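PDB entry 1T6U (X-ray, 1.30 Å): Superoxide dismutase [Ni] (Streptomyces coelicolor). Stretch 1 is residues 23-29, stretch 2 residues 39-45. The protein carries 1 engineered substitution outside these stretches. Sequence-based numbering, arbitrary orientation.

Stretch 1, residues 23-29: AVQEKMA
Stretch 2, residues 39-45: RATVIKE

Both stretches are segments of longer α-helices in a single chain, and they pack nearly antiparallel: the N-to-C directions differ by 167°, and the axes approach to 9.9 Å. Backbone torsions are helical from A23 to M28 and from R39 to E45, with phi between -54° and -70° and psi between -31° and -50°; A29 has phi -76° and psi -19°. In the first stretch K27 N donates to A23 O at 3.0 Å and M28 N to V24 O at 2.9 Å. A29 N bonds E26 O at 3.0 Å, and its bond to Q25 O, at 3.4 Å, is weak. In the second stretch I43 N reaches R39 O at 2.9 Å, K44 N reaches A40 O at 2.8 Å, and E45 N reaches T41 O at 3.0 Å. The register is set by V24 and A40, whose CA atoms lie 6.2 Å apart.

That close approach is accommodated by the small side chain of A40, which points toward the first helix and presents only a methyl group. V24 (chi1 173°, t) sends CG1 to 3.8 Å from A40 CB and to 3.4 Å from A40 O; this carbonyl already accepts the helical bond from K44 N. The same V24 CG1 lies 3.9 Å from K44 CB, while V24 CG2 meets I43 CG2 at 4.3 Å. Branching at CB thus lets a short valine touch three residues. I43 is m at chi1 and t (170°) at chi2.

One turn after V24, M28 also points toward the partner helix. With chi1 m, chi2 t and chi3 81° (p), its unbranched chain places CG 3.5 Å from A40 CB, so A40 CB contacts both V24 and M28. Farther out, M28 CE lies 3.4 Å from T41 OG1, although the CA-to-CB bond of T41 (chi1 m) points away; that hydroxyl is hydrogen-bonded to a residue flanking one of the stretches.

K44 gives up the most surface here, 69 Å². Its chi angles run t, t, p, p, and its aliphatic chain packs against the first helix: K44 CD sits 3.6 Å from Q25 CG, and K44 CE 4.0 Å from M28 SD. Q25 (m, t, chi3 -41°) leaves CA sideways, but its end comes nearer. The polar ends of Q25 and K44 are hydrogen-bonded elsewhere in the structure, so their methylene groups can pack in this buried setting without stranding those ends. No hydrogen bond crosses the contact, which buries 296 Å² in total and rests on close packing.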

# COMPACT_ATOMS: atom_id res chain seq x y z
N ALA A 23 23.09 2.51 2.72
CA ALA A 23 23.41 3.75 2.01
C ALA A 23 22.75 4.96 2.68
O ALA A 23 23.39 6.01 2.83
CB ALA A 23 23.02 3.69 0.55
N VAL A 24 21.51 4.84 3.07
CA VAL A 24 20.82 5.89 3.80
C VAL A 24 21.52 6.20 5.10
O VAL A 24 21.74 7.38 5.43
CB VAL A 24 19.33 5.53 4.00
CG1 VAL A 24 18.65 6.55 4.90
CG2 VAL A 24 18.61 5.51 2.66
N GLN A 25 21.90 5.18 5.85
CA GLN A 25 22.64 5.39 7.09
C GLN A 25 23.94 6.15 6.82
O GLN A 25 24.23 7.11 7.55
CB GLN A 25 22.91 4.06 7.81
CG GLN A 25 21.64 3.37 8.26
CD GLN A 25 21.84 1.95 8.76
OE1 GLN A 25 22.61 1.18 8.17
NE2 GLN A 25 21.09 1.60 9.81
N GLU A 26 24.71 5.78 5.79
CA GLU A 26 25.94 6.52 5.48
C GLU A 26 25.65 7.99 5.20
O GLU A 26 26.32 8.94 5.64
CB GLU A 26 26.65 5.84 4.32
CG GLU A 26 27.15 4.45 4.59
CD GLU A 26 27.49 3.59 3.39
OE1 GLU A 26 28.24 2.60 3.53
OE2 GLU A 26 27.04 3.84 2.26
N LYS A 27 24.60 8.23 4.41
CA LYS A 27 24.28 9.61 4.07
C LYS A 27 23.83 10.43 5.26
O LYS A 27 24.05 11.63 5.32
CB LYS A 27 23.17 9.62 3.00
CG LYS A 27 23.72 9.10 1.67
CD LYS A 27 22.74 9.05 0.55
CE LYS A 27 23.37 8.77 -0.80
NZ LYS A 27 24.56 9.56 -1.18
N MET A 28 23.19 9.81 6.21
CA MET A 28 22.78 10.51 7.43
C MET A 28 23.99 11.05 8.14
O MET A 28 23.92 12.04 8.80
CB MET A 28 21.95 9.61 8.36
CG MET A 28 20.61 9.21 7.73
SD MET A 28 19.54 8.22 8.78
CE MET A 28 18.81 9.50 9.80
N ALA A 29 25.12 10.38 8.03
CA ALA A 29 26.26 10.85 8.82
C ALA A 29 26.84 12.10 8.15
O ALA A 29 27.57 12.85 8.77
CB ALA A 29 27.27 9.73 8.93
N ARG A 39 13.64 12.88 6.43
CA ARG A 39 13.38 12.13 5.18
C ARG A 39 14.15 10.83 5.17
O ARG A 39 13.59 9.78 4.78
CB ARG A 39 13.68 13.00 3.95
CG ARG A 39 12.79 14.20 3.79
CD ARG A 39 13.13 15.06 2.55
NE ARG A 39 12.96 14.15 1.43
CZ ARG A 39 13.86 13.67 0.60
NH1 ARG A 39 15.11 14.09 0.69
NH2 ARG A 39 13.52 12.78 -0.32
N ALA A 40 15.42 10.85 5.56
CA ALA A 40 16.24 9.65 5.57
C ALA A 40 15.63 8.62 6.51
O ALA A 40 15.65 7.42 6.22
CB ALA A 40 17.67 10.04 5.96
N THR A 41 15.11 9.06 7.65
CA THR A 41 14.54 8.15 8.63
C THR A 41 13.29 7.53 8.09
O THR A 41 13.11 6.30 8.22
CB THR A 41 14.28 8.89 9.95
OG1 THR A 41 15.50 9.47 10.45
CG2 THR A 41 13.75 7.94 11.02
N VAL A 42 12.40 8.33 7.48
CA VAL A 42 11.20 7.83 6.82
C VAL A 42 11.53 6.75 5.79
O VAL A 42 10.98 5.65 5.78
CB VAL A 42 10.44 8.98 6.13
CG1 VAL A 42 9.33 8.42 5.25
CG2 VAL A 42 9.91 9.97 7.15
N ILE A 43 12.50 7.05 4.92
CA ILE A 43 12.82 6.13 3.83
C ILE A 43 13.49 4.87 4.33
O ILE A 43 13.19 3.75 3.88
CB ILE A 43 13.67 6.92 2.80
CG1 ILE A 43 12.75 7.91 2.06
CG2 ILE A 43 14.44 6.05 1.87
CD1 ILE A 43 13.45 8.93 1.20
N LYS A 44 14.42 5.04 5.25
CA LYS A 44 15.11 3.90 5.85
C LYS A 44 14.07 2.94 6.41
O LYS A 44 14.15 1.71 6.26
CB LYS A 44 16.07 4.37 6.94
CG LYS A 44 16.76 3.23 7.69
CD LYS A 44 18.03 3.65 8.41
CE LYS A 44 17.84 4.72 9.47
NZ LYS A 44 17.10 4.14 10.61
N GLU A 45 13.07 3.50 7.08
CA GLU A 45 12.06 2.63 7.69
C GLU A 45 11.31 1.83 6.65
O GLU A 45 11.06 0.62 6.81
CB GLU A 45 11.10 3.48 8.53
CG GLU A 45 10.31 2.76 9.61
CD GLU A 45 11.11 2.45 10.85
OE1 GLU A 45 12.23 2.94 11.02
OE2 GLU A 45 10.59 1.69 11.71